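Local coordinates for protein putative ABC transporter subunit, substrate-binding component (Rhodopseudomonas palustris, PDB 4EVR) that binds benzoate as the solute-binding component of an ABC transporter and probably delivers such aromatic acids to the membrane subunits for uptake, at the benzoic acid site. Coordinates in Å, arbitrary orientation; residue numbers count along the deposited sequence, not the author numbering.

The benzoic acid site. Residues 29, 32, 90-92, 113-115, 133, 135, 161, 163, 167, 213, 215, 240. With BEZ (benzoic acid), chain B.
The benzoate pocket lies in the cleft between the two lobes of a periplasmic binding protein of the leucine-binding family. The protein buries the ligand completely. Each carboxylate oxygen accepts hydrogen bonds from more than one donor. Benzoate O1 takes the Ser92 hydroxyl OG at 2.6 Å and the backbone N of Gly115 at 3.0 Å. Benzoate O2 takes the backbone N of Ser92, at the start of helix 92-105, at 2.9 Å. The phenol OH of Tyr161 reaches benzoate O2 at 2.6 Å from the other lobe. The helix N-terminus would probably help offset the ligand's negative charge. Tyr161 has its CG in the crowded position between backbone N and carbonyl carbon (chi1 82°). Its ring packs against the His91 imidazole on one face. Tyr29 OH pairs with Tyr161 OH at 2.8 Å, so it is a second-shell support for the carboxylate. The Tyr29 ring also meets the benzoate ring edge-to-face. A phenylalanine at Tyr29 would probably leave the Tyr161 hydroxyl less firmly positioned, because its hydrogen-bond partner would be lost. The ring end is packed mostly by apolar groups. The Phe240 ring turns its face to the ligand's edge, with C5 over its centre and the planes 77° apart. Asn113 ND2 lies over one benzoate face, near its centre, 3.4 Å from ligand C6. Its in-plane bond to a lone pair of Val90 O (3.1 Å) holds the amide there. On the opposite face Phe213 points its rim at the ring, CZ lying 3.7 Å from benzoate C4. Met167 CE (selenomethionine) covers one Phe213 face. Phe133 CZ and Leu32 CD2 meet the ligand's rim near C6 and C3. By burying benzoate between the lobes, the site probably holds it for delivery to the transporter.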
ATOM      1  N   TYR A  29       8.539   9.114  -1.612  1.00 14.62           N
ATOM      2  CA  TYR A  29       7.165   8.633  -1.668  1.00 14.28           C
ATOM      3  C   TYR A  29       6.139   9.708  -2.041  1.00 17.65           C
ATOM      4  O   TYR A  29       4.930   9.400  -2.001  1.00 15.59           O
ATOM      5  CB  TYR A  29       6.780   7.991  -0.337  1.00 17.43           C
ATOM      6  CG  TYR A  29       7.518   6.694  -0.033  1.00 15.90           C
ATOM      7  CD1 TYR A  29       7.924   5.838  -1.059  1.00 16.64           C
ATOM      8  CD2 TYR A  29       7.634   6.232   1.275  1.00 16.66           C
ATOM      9  CE1 TYR A  29       8.557   4.641  -0.786  1.00 18.03           C
ATOM     10  CE2 TYR A  29       8.185   4.973   1.551  1.00 16.89           C
ATOM     11  CZ  TYR A  29       8.584   4.158   0.515  1.00 17.88           C
ATOM     12  OH  TYR A  29       9.122   2.910   0.730  1.00 19.75           O
ATOM     13  N   LEU A  32       3.314   8.588  -4.253  1.00 16.98           N
ATOM     14  CA  LEU A  32       2.358   7.727  -3.566  1.00 15.83           C
ATOM     15  C   LEU A  32       1.363   8.608  -2.844  1.00 18.08           C
ATOM     16  O   LEU A  32       0.176   8.376  -2.909  1.00 15.72           O
ATOM     17  CB  LEU A  32       3.050   6.754  -2.581  1.00 16.04           C
ATOM     18  CG  LEU A  32       3.748   5.525  -3.190  1.00 17.00           C
ATOM     19  CD1 LEU A  32       4.917   5.917  -4.217  1.00 18.36           C
ATOM     20  CD2 LEU A  32       4.310   4.665  -2.120  1.00 15.49           C
ATOM     21  N   VAL A  90       1.697   6.556   4.204  1.00 18.31           N
ATOM     22  CA  VAL A  90       2.417   5.664   3.286  1.00 18.18           C
ATOM     23  C   VAL A  90       3.526   4.860   3.989  1.00 20.64           C
ATOM     24  O   VAL A  90       3.556   3.662   3.780  1.00 18.69           O
ATOM     25  CB  VAL A  90       2.997   6.440   2.089  1.00 18.61           C
ATOM     26  CG1 VAL A  90       3.966   5.613   1.296  1.00 19.11           C
ATOM     27  CG2 VAL A  90       1.888   6.960   1.239  1.00 16.56           C
ATOM     28  N   HIS A  91       4.435   5.509   4.740  1.00 18.02           N
ATOM     29  CA  HIS A  91       5.622   4.891   5.328  1.00 18.51           C
ATOM     30  C   HIS A  91       5.252   4.183   6.631  1.00 22.35           C
ATOM     31  O   HIS A  91       4.681   4.782   7.528  1.00 22.94           O
ATOM     32  CB  HIS A  91       6.716   5.951   5.541  1.00 19.63           C
ATOM     33  CG  HIS A  91       8.034   5.492   6.079  1.00 20.17           C
ATOM     34  ND1 HIS A  91       8.166   5.021   7.368  1.00 22.27           N
ATOM     35  CD2 HIS A  91       9.256   5.517   5.494  1.00 21.80           C
ATOM     36  CE1 HIS A  91       9.470   4.817   7.536  1.00 23.54           C
ATOM     37  NE2 HIS A  91      10.160   5.172   6.444  1.00 23.01           N
ATOM     38  N   SER A  92       5.529   2.888   6.699  1.00 20.20           N
ATOM     39  CA  SER A  92       5.164   2.062   7.876  1.00 21.27           C
ATOM     40  C   SER A  92       5.726   2.559   9.213  1.00 26.53           C
ATOM     41  O   SER A  92       5.112   2.298  10.244  1.00 25.64           O
ATOM     42  CB  SER A  92       5.629   0.624   7.691  1.00 23.40           C
ATOM     43  OG  SER A  92       4.737  -0.170   6.935  1.00 24.08           O
ATOM     44  N   ASN A 113      -2.232   2.984   2.937  1.00 19.30           N
ATOM     45  CA  ASN A 113      -1.112   2.304   2.327  1.00 18.34           C
ATOM     46  C   ASN A 113      -0.297   1.530   3.300  1.00 21.11           C
ATOM     47  O   ASN A 113      -0.166   0.340   3.139  1.00 19.08           O
ATOM     48  CB  ASN A 113      -0.163   3.220   1.582  1.00 19.67           C
ATOM     49  CG  ASN A 113       0.891   2.425   0.861  1.00 17.77           C
ATOM     50  OD1 ASN A 113       0.602   1.681  -0.088  1.00 20.55           O
ATOM     51  ND2 ASN A 113       2.121   2.415   1.358  1.00 20.31           N
ATOM     52  N   ALA A 114       0.326   2.213   4.260  1.00 18.25           N
ATOM     53  CA  ALA A 114       1.311   1.585   5.159  1.00 17.00           C
ATOM     54  C   ALA A 114       0.918   0.177   5.559  1.00 23.19           C
ATOM     55  O   ALA A 114      -0.111  -0.031   6.169  1.00 22.19           O
ATOM     56  CB  ALA A 114       1.479   2.443   6.391  1.00 16.50           C
ATOM     57  N   GLY A 115       1.737  -0.779   5.210  1.00 21.70           N
ATOM     58  CA  GLY A 115       1.451  -2.196   5.476  1.00 19.16           C
ATOM     59  C   GLY A 115       1.992  -2.741   6.769  1.00 24.34           C
ATOM     60  O   GLY A 115       1.866  -3.941   6.996  1.00 24.77           O
ATOM     61  N   PHE A 133      -3.162  -3.387   2.601  1.00 17.29           N
ATOM     62  CA  PHE A 133      -2.643  -4.737   2.711  1.00 18.09           C
ATOM     63  C   PHE A 133      -1.765  -4.805   3.951  1.00 23.06           C
ATOM     64  O   PHE A 133      -1.412  -3.727   4.491  1.00 21.94           O
ATOM     65  CB  PHE A 133      -1.795  -5.080   1.486  1.00 18.43           C
ATOM     66  CG  PHE A 133      -0.587  -4.155   1.363  1.00 18.51           C
ATOM     67  CD1 PHE A 133      -0.702  -2.897   0.794  1.00 20.82           C
ATOM     68  CD2 PHE A 133       0.642  -4.518   1.892  1.00 21.69           C
ATOM     69  CE1 PHE A 133       0.341  -1.967   0.918  1.00 21.81           C
ATOM     70  CE2 PHE A 133       1.676  -3.622   1.962  1.00 21.87           C
ATOM     71  CZ  PHE A 133       1.514  -2.349   1.502  1.00 19.58           C
ATOM     72  N   ASN A 135       2.148  -6.102   5.155  1.00 22.23           N
ATOM     73  CA  ASN A 135       3.497  -6.380   4.592  1.00 19.65           C
ATOM     74  C   ASN A 135       3.819  -7.854   4.526  1.00 29.15           C
ATOM     75  O   ASN A 135       4.265  -8.365   3.488  1.00 23.39           O
ATOM     76  CB  ASN A 135       4.608  -5.644   5.430  1.00 21.81           C
ATOM     77  CG  ASN A 135       4.601  -4.204   5.297  1.00 23.90           C
ATOM     78  OD1 ASN A 135       4.240  -3.694   4.222  1.00 21.43           O
ATOM     79  ND2 ASN A 135       5.080  -3.479   6.353  1.00 23.62           N
ATOM     80  N   TYR A 161      14.035  -0.516   6.921  1.00 24.77           N
ATOM     81  CA  TYR A 161      12.997  -0.032   7.804  1.00 24.22           C
ATOM     82  C   TYR A 161      11.918  -1.110   7.881  1.00 26.51           C
ATOM     83  O   TYR A 161      11.977  -2.077   7.153  1.00 25.66           O
ATOM     84  CB  TYR A 161      12.500   1.381   7.439  1.00 22.29           C
ATOM     85  CG  TYR A 161      11.477   1.458   6.344  1.00 21.26           C
ATOM     86  CD1 TYR A 161      10.133   1.732   6.629  1.00 22.10           C
ATOM     87  CD2 TYR A 161      11.862   1.432   4.999  1.00 22.23           C
ATOM     88  CE1 TYR A 161       9.188   1.858   5.604  1.00 19.91           C
ATOM     89  CE2 TYR A 161      10.924   1.568   3.973  1.00 20.82           C
ATOM     90  CZ  TYR A 161       9.596   1.842   4.278  1.00 20.82           C
ATOM     91  OH  TYR A 161       8.636   1.884   3.264  1.00 19.38           O
ATOM     92  N   ALA A 163       8.890  -1.773   6.739  1.00 24.05           N
ATOM     93  CA  ALA A 163       8.274  -2.353   5.547  1.00 23.76           C
ATOM     94  C   ALA A 163       9.190  -3.286   4.767  1.00 26.57           C
ATOM     95  O   ALA A 163       8.731  -4.356   4.385  1.00 23.93           O
ATOM     96  CB  ALA A 163       7.757  -1.283   4.651  1.00 24.29           C
HETATM   97  N   MSE A 167       8.237  -7.283   4.580  1.00 21.48           N
HETATM   98  CA  MSE A 167       7.999  -7.879   3.304  1.00 19.28           C
HETATM   99  C   MSE A 167       9.084  -8.923   2.979  1.00 28.38           C
HETATM  100  O   MSE A 167       8.747  -9.949   2.367  1.00 25.81           O
HETATM  101  CB  MSE A 167       7.889  -6.836   2.202  1.00 18.31           C
HETATM  102  CG  MSE A 167       6.508  -6.178   2.188  1.00 21.77           C
HETATM  103 SE   MSE A 167       6.186  -5.048   0.733  0.67 19.97          SE
HETATM  104  CE  MSE A 167       6.216  -3.301   1.450  1.00 22.50           C
ATOM    105  N   PHE A 213      12.073  -4.859  -2.681  1.00 20.06           N
ATOM    106  CA  PHE A 213      11.037  -3.926  -2.317  1.00 18.06           C
ATOM    107  C   PHE A 213      11.637  -2.516  -2.351  1.00 21.13           C
ATOM    108  O   PHE A 213      12.523  -2.133  -1.532  1.00 21.19           O
ATOM    109  CB  PHE A 213      10.363  -4.219  -0.966  1.00 20.44           C
ATOM    110  CG  PHE A 213       9.498  -3.042  -0.501  1.00 20.12           C
ATOM    111  CD1 PHE A 213       8.472  -2.562  -1.299  1.00 21.13           C
ATOM    112  CD2 PHE A 213       9.887  -2.246   0.596  1.00 19.74           C
ATOM    113  CE1 PHE A 213       7.739  -1.424  -0.924  1.00 20.69           C
ATOM    114  CE2 PHE A 213       9.202  -1.086   0.913  1.00 22.61           C
ATOM    115  CZ  PHE A 213       8.184  -0.636   0.124  1.00 21.62           C
ATOM    116  N   SER A 215       9.750   1.563  -3.732  1.00 17.23           N
ATOM    117  CA  SER A 215       8.543   2.156  -4.260  1.00 16.19           C
ATOM    118  C   SER A 215       8.847   3.631  -4.575  1.00 17.04           C
ATOM    119  O   SER A 215       9.804   4.163  -4.087  1.00 17.95           O
ATOM    120  CB  SER A 215       7.406   2.027  -3.261  1.00 18.07           C
ATOM    121  OG  SER A 215       6.167   2.189  -3.913  1.00 22.83           O
ATOM    122  N   PHE A 240       4.398  -2.924  -5.545  1.00 19.28           N
ATOM    123  CA  PHE A 240       4.828  -1.538  -5.307  1.00 17.32           C
ATOM    124  C   PHE A 240       6.105  -1.247  -6.067  1.00 19.34           C
ATOM    125  O   PHE A 240       6.398  -0.068  -6.345  1.00 16.17           O
ATOM    126  CB  PHE A 240       5.098  -1.356  -3.807  1.00 17.90           C
ATOM    127  CG  PHE A 240       4.056  -1.991  -2.952  1.00 17.75           C
ATOM    128  CD1 PHE A 240       2.756  -1.554  -2.990  1.00 18.46           C
ATOM    129  CD2 PHE A 240       4.355  -3.083  -2.167  1.00 18.09           C
ATOM    130  CE1 PHE A 240       1.790  -2.180  -2.276  1.00 19.07           C
ATOM    131  CE2 PHE A 240       3.377  -3.686  -1.407  1.00 20.91           C
ATOM    132  CZ  PHE A 240       2.097  -3.290  -1.527  1.00 19.70           C
TER
HETATM  133  C   BEZ B 401       5.314   0.926   3.741  1.00 21.38           C
HETATM  134  O1  BEZ B 401       4.455   0.320   4.448  1.00 18.41           O
HETATM  135  O2  BEZ B 401       6.270   1.590   4.228  1.00 16.91           O
HETATM  136  C1  BEZ B 401       5.162   0.992   2.256  1.00 18.74           C
HETATM  137  C2  BEZ B 401       5.705   2.072   1.539  1.00 17.57           C
HETATM  138  C3  BEZ B 401       5.556   2.138   0.156  1.00 17.32           C
HETATM  139  C4  BEZ B 401       4.902   1.067  -0.470  1.00 17.53           C
HETATM  140  C5  BEZ B 401       4.367  -0.009   0.260  1.00 17.59           C
HETATM  141  C6  BEZ B 401       4.467  -0.050   1.623  1.00 18.22           C